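Local coordinates for protein chintase (Rhizomucor miehei, PDB 5YUQ) that probably hydrolyses the beta-1,4 linkages of chitin as a family 18 glycoside hydrolase with a tunnel-shaped active site, at residues V91-D105 / L135-A148. Numbering follows the deposited sequence.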
# COMPACT_ATOMS: atom_id res chain seq x y z
N VAL A 91 -12.15 11.93 -15.64
CA VAL A 91 -13.42 11.44 -16.17
C VAL A 91 -13.19 10.83 -17.55
O VAL A 91 -13.76 9.79 -17.88
CB VAL A 91 -14.46 12.57 -16.23
CG1 VAL A 91 -15.71 12.11 -16.96
CG2 VAL A 91 -14.80 13.03 -14.81
N ASP A 92 -12.33 11.46 -18.34
CA ASP A 92 -12.05 10.96 -19.69
C ASP A 92 -11.39 9.59 -19.64
O ASP A 92 -11.73 8.73 -20.45
CB ASP A 92 -11.16 11.93 -20.47
CG ASP A 92 -11.89 13.17 -20.91
OD1 ASP A 92 -13.14 13.20 -20.85
OD2 ASP A 92 -11.21 14.12 -21.35
N VAL A 93 -10.51 9.43 -18.69
CA VAL A 93 -9.82 8.15 -18.58
C VAL A 93 -10.76 7.01 -18.22
O VAL A 93 -10.66 5.94 -18.69
CB VAL A 93 -8.63 8.20 -17.59
CG1 VAL A 93 -9.08 8.13 -16.16
CG2 VAL A 93 -7.74 7.02 -17.85
N VAL A 94 -11.70 7.31 -17.34
CA VAL A 94 -12.71 6.33 -16.95
C VAL A 94 -13.51 5.89 -18.17
O VAL A 94 -13.70 4.70 -18.40
CB VAL A 94 -13.65 6.86 -15.86
CG1 VAL A 94 -14.81 5.90 -15.66
CG2 VAL A 94 -12.87 7.02 -14.56
N LYS A 95 -13.95 6.86 -18.97
CA LYS A 95 -14.69 6.55 -20.19
C LYS A 95 -13.83 5.84 -21.23
O LYS A 95 -14.26 4.87 -21.85
CB LYS A 95 -15.28 7.82 -20.81
CG LYS A 95 -16.31 8.54 -19.97
CD LYS A 95 -16.58 9.92 -20.56
CE LYS A 95 -17.65 10.68 -19.79
NZ LYS A 95 -17.84 12.06 -20.32
N GLU A 96 -12.60 6.32 -21.41
CA GLU A 96 -11.72 5.74 -22.43
C GLU A 96 -11.41 4.27 -22.16
O GLU A 96 -11.35 3.45 -23.09
CB GLU A 96 -10.41 6.54 -22.55
CG GLU A 96 -9.38 5.93 -23.50
CD GLU A 96 -9.86 5.89 -24.95
OE1 GLU A 96 -10.67 6.75 -25.34
OE2 GLU A 96 -9.42 4.99 -25.70
N TYR A 97 -11.23 3.94 -20.89
CA TYR A 97 -10.81 2.58 -20.54
C TYR A 97 -11.92 1.74 -19.93
O TYR A 97 -11.68 0.61 -19.51
CB TYR A 97 -9.58 2.63 -19.62
CG TYR A 97 -8.35 3.12 -20.32
CD1 TYR A 97 -7.53 2.23 -21.01
CD2 TYR A 97 -8.01 4.46 -20.32
CE1 TYR A 97 -6.40 2.67 -21.67
CE2 TYR A 97 -6.89 4.91 -20.97
CZ TYR A 97 -6.09 4.01 -21.65
OH TYR A 97 -4.97 4.46 -22.31
N ASP A 98 -13.13 2.30 -19.90
CA ASP A 98 -14.31 1.61 -19.39
C ASP A 98 -14.05 1.12 -17.97
O ASP A 98 -14.37 -0.00 -17.61
CB ASP A 98 -14.68 0.44 -20.30
CG ASP A 98 -16.07 -0.09 -20.04
OD1 ASP A 98 -16.93 0.68 -19.57
OD2 ASP A 98 -16.31 -1.28 -20.31
N LEU A 99 -13.48 2.00 -17.14
CA LEU A 99 -13.10 1.60 -15.80
C LEU A 99 -14.30 1.58 -14.88
O LEU A 99 -15.24 2.35 -15.06
CB LEU A 99 -12.04 2.56 -15.25
CG LEU A 99 -10.73 2.64 -16.03
CD1 LEU A 99 -9.90 3.83 -15.54
CD2 LEU A 99 -9.96 1.35 -15.89
N ASP A 100 -14.27 0.69 -13.90
CA ASP A 100 -15.32 0.62 -12.90
C ASP A 100 -15.07 1.54 -11.73
O ASP A 100 -15.96 1.76 -10.90
CB ASP A 100 -15.44 -0.80 -12.39
CG ASP A 100 -15.70 -1.77 -13.51
OD1 ASP A 100 -16.77 -1.63 -14.14
OD2 ASP A 100 -14.83 -2.62 -13.79
N GLY A 101 -13.87 2.09 -11.66
CA GLY A 101 -13.56 3.01 -10.59
C GLY A 101 -12.21 3.66 -10.66
O GLY A 101 -11.40 3.37 -11.53
N LEU A 102 -11.97 4.56 -9.71
CA LEU A 102 -10.69 5.22 -9.57
C LEU A 102 -10.24 5.08 -8.13
O LEU A 102 -11.02 5.32 -7.21
CB LEU A 102 -10.80 6.71 -9.92
CG LEU A 102 -11.03 7.06 -11.39
CD1 LEU A 102 -11.40 8.55 -11.51
CD2 LEU A 102 -9.79 6.74 -12.22
N ASN A 103 -8.99 4.69 -7.97
CA ASN A 103 -8.36 4.56 -6.66
C ASN A 103 -7.31 5.65 -6.56
O ASN A 103 -6.31 5.61 -7.26
CB ASN A 103 -7.71 3.17 -6.55
CG ASN A 103 -6.87 3.01 -5.30
OD1 ASN A 103 -5.64 2.99 -5.36
ND2 ASN A 103 -7.53 2.85 -4.16
N LEU A 104 -7.52 6.65 -5.71
CA LEU A 104 -6.58 7.76 -5.62
C LEU A 104 -5.53 7.46 -4.56
O LEU A 104 -5.86 7.13 -3.43
CB LEU A 104 -7.31 9.09 -5.35
CG LEU A 104 -8.38 9.43 -6.39
CD1 LEU A 104 -8.88 10.86 -6.21
CD2 LEU A 104 -7.90 9.19 -7.82
N ASP A 105 -4.26 7.52 -4.96
CA ASP A 105 -3.14 7.11 -4.12
C ASP A 105 -2.13 8.26 -3.99
O ASP A 105 -0.96 8.14 -4.34
CB ASP A 105 -2.49 5.85 -4.70
CG ASP A 105 -1.49 5.20 -3.77
OD1 ASP A 105 -1.39 5.58 -2.58
OD2 ASP A 105 -0.79 4.27 -4.22
N LEU A 135 -15.48 14.16 -8.71
CA LEU A 135 -15.54 12.89 -9.43
C LEU A 135 -16.88 12.20 -9.20
O LEU A 135 -17.46 11.65 -10.14
CB LEU A 135 -14.40 11.96 -9.02
CG LEU A 135 -13.00 12.47 -9.37
CD1 LEU A 135 -11.95 11.63 -8.69
CD2 LEU A 135 -12.81 12.44 -10.87
N ARG A 136 -17.37 12.23 -7.97
CA ARG A 136 -18.66 11.60 -7.67
C ARG A 136 -19.78 12.27 -8.46
O ARG A 136 -20.65 11.59 -9.00
CB ARG A 136 -18.96 11.67 -6.17
CG ARG A 136 -20.34 11.11 -5.80
CD ARG A 136 -20.43 9.63 -6.11
NE ARG A 136 -19.60 8.85 -5.19
CZ ARG A 136 -19.13 7.63 -5.43
NH1 ARG A 136 -19.37 7.03 -6.59
NH2 ARG A 136 -18.41 7.02 -4.51
N GLU A 137 -19.75 13.60 -8.53
CA GLU A 137 -20.78 14.33 -9.25
C GLU A 137 -20.73 14.01 -10.74
O GLU A 137 -21.77 13.83 -11.38
CB GLU A 137 -20.66 15.84 -9.00
CG GLU A 137 -21.86 16.65 -9.48
CD GLU A 137 -21.83 16.92 -10.97
OE1 GLU A 137 -20.72 17.08 -11.51
OE2 GLU A 137 -22.91 16.95 -11.60
N LYS A 138 -19.53 13.93 -11.30
CA LYS A 138 -19.41 13.70 -12.74
C LYS A 138 -19.58 12.25 -13.17
O LYS A 138 -20.07 11.99 -14.27
CB LYS A 138 -18.10 14.29 -13.28
CG LYS A 138 -18.26 15.75 -13.67
CD LYS A 138 -16.97 16.53 -13.60
CE LYS A 138 -17.27 18.02 -13.66
NZ LYS A 138 -18.18 18.34 -14.79
N LEU A 139 -19.18 11.31 -12.32
CA LEU A 139 -19.21 9.89 -12.68
C LEU A 139 -20.41 9.14 -12.13
O LEU A 139 -20.77 8.08 -12.65
CB LEU A 139 -17.91 9.20 -12.25
CG LEU A 139 -16.64 9.76 -12.89
CD1 LEU A 139 -15.40 9.23 -12.17
CD2 LEU A 139 -16.59 9.39 -14.37
N GLY A 140 -21.03 9.66 -11.07
CA GLY A 140 -22.21 9.03 -10.50
C GLY A 140 -21.91 8.05 -9.38
O GLY A 140 -20.76 7.82 -9.04
N SER A 141 -22.97 7.46 -8.83
CA SER A 141 -22.86 6.63 -7.63
C SER A 141 -22.33 5.23 -7.91
O SER A 141 -21.85 4.54 -7.02
CB SER A 141 -24.21 6.53 -6.94
OG SER A 141 -25.16 5.92 -7.80
N LYS A 142 -22.40 4.82 -9.15
CA LYS A 142 -22.00 3.46 -9.55
C LYS A 142 -20.44 3.28 -9.56
O LYS A 142 -19.90 2.26 -9.13
CB LYS A 142 -22.75 3.15 -10.87
CG LYS A 142 -22.06 3.31 -12.20
CD LYS A 142 -22.30 4.59 -12.94
CE LYS A 142 -22.90 4.37 -14.32
NZ LYS A 142 -22.61 5.39 -15.36
N THR A 143 -19.77 4.32 -9.95
CA THR A 143 -18.31 4.23 -10.02
C THR A 143 -17.74 4.02 -8.63
O THR A 143 -18.17 4.66 -7.66
CB THR A 143 -17.71 5.49 -10.64
OG1 THR A 143 -18.34 5.74 -11.91
CG2 THR A 143 -16.22 5.33 -10.87
N ILE A 144 -16.75 3.14 -8.51
CA ILE A 144 -16.14 2.88 -7.25
C ILE A 144 -14.99 3.87 -7.01
O ILE A 144 -14.00 3.88 -7.71
CB ILE A 144 -15.48 1.47 -7.23
CG1 ILE A 144 -16.54 0.39 -7.48
CG2 ILE A 144 -14.77 1.22 -5.91
CD1 ILE A 144 -15.93 -0.83 -8.10
N LEU A 145 -15.21 4.75 -6.03
CA LEU A 145 -14.19 5.74 -5.69
C LEU A 145 -13.53 5.32 -4.39
O LEU A 145 -14.18 5.21 -3.35
CB LEU A 145 -14.80 7.13 -5.56
CG LEU A 145 -15.42 7.72 -6.83
CD1 LEU A 145 -16.07 9.07 -6.54
CD2 LEU A 145 -14.38 7.85 -7.92
N THR A 146 -12.24 5.04 -4.47
CA THR A 146 -11.51 4.63 -3.29
C THR A 146 -10.23 5.43 -3.20
O THR A 146 -9.83 6.12 -4.14
CB THR A 146 -11.16 3.13 -3.29
OG1 THR A 146 -10.34 2.81 -4.42
CG2 THR A 146 -12.43 2.29 -3.33
N THR A 147 -9.59 5.33 -2.04
CA THR A 147 -8.32 5.99 -1.83
C THR A 147 -7.41 5.06 -1.05
O THR A 147 -7.88 4.37 -0.14
CB THR A 147 -8.49 7.37 -1.12
OG1 THR A 147 -7.21 7.92 -0.82
CG2 THR A 147 -9.27 7.21 0.17
N ALA A 148 -6.14 5.00 -1.43
CA ALA A 148 -5.15 4.27 -0.65
C ALA A 148 -4.55 5.26 0.33
O ALA A 148 -4.09 6.34 -0.06
CB ALA A 148 -4.07 3.70 -1.56
O HOH W 1 -17.10 3.82 -13.56
O HOH W 2 -18.43 0.46 -10.94
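Leu139 lays its two methyls over helix 91-97: CD2 lies 3.9 Å from Val91 CG1 and CD1 4.1 Å from Val94 CG2. CD1 also reaches Leu102 CD1 of strand 101-105. With CG of Leu139 beside its backbone N (chi1 -61°), the isobutyl group runs antiparallel to Val91 and crosses Leu102 at about a right angle. One turn earlier, Leu135 splits its branches, CD2 to Leu102 and CD1 tip to tip with Leu104 CD1 at 4.0 Å. The end of helix 124-139 thus packs against helix 80-97 and strand 101-105. That strand pairs in parallel with 144-148, through bonds such as Thr146 N to Leu102 O (3.0 Å, 174°). Gly101 CA comes within 3.5 Å of Thr143 CG2, and one water joins Leu99 O to Thr143 OG1. On the face opposite Leu102 and Leu104, Asn103 swings CG anti to its backbone N (chi1 172°), and ND2 donates to Thr146 OG1 at 2.8 Å, the acceptor lying in the amide plane. Tyr7 and Ser63 bond OD1, fixing the flip. Asp100 to Asp105 match the start of the family 18 DGxxxDxE motif, which in relatives ends at the catalytic acid. This TIM-barrel strand therefore meets the helices through leucines, while behind them a buried amide has both oxygen and nitrogen engaged.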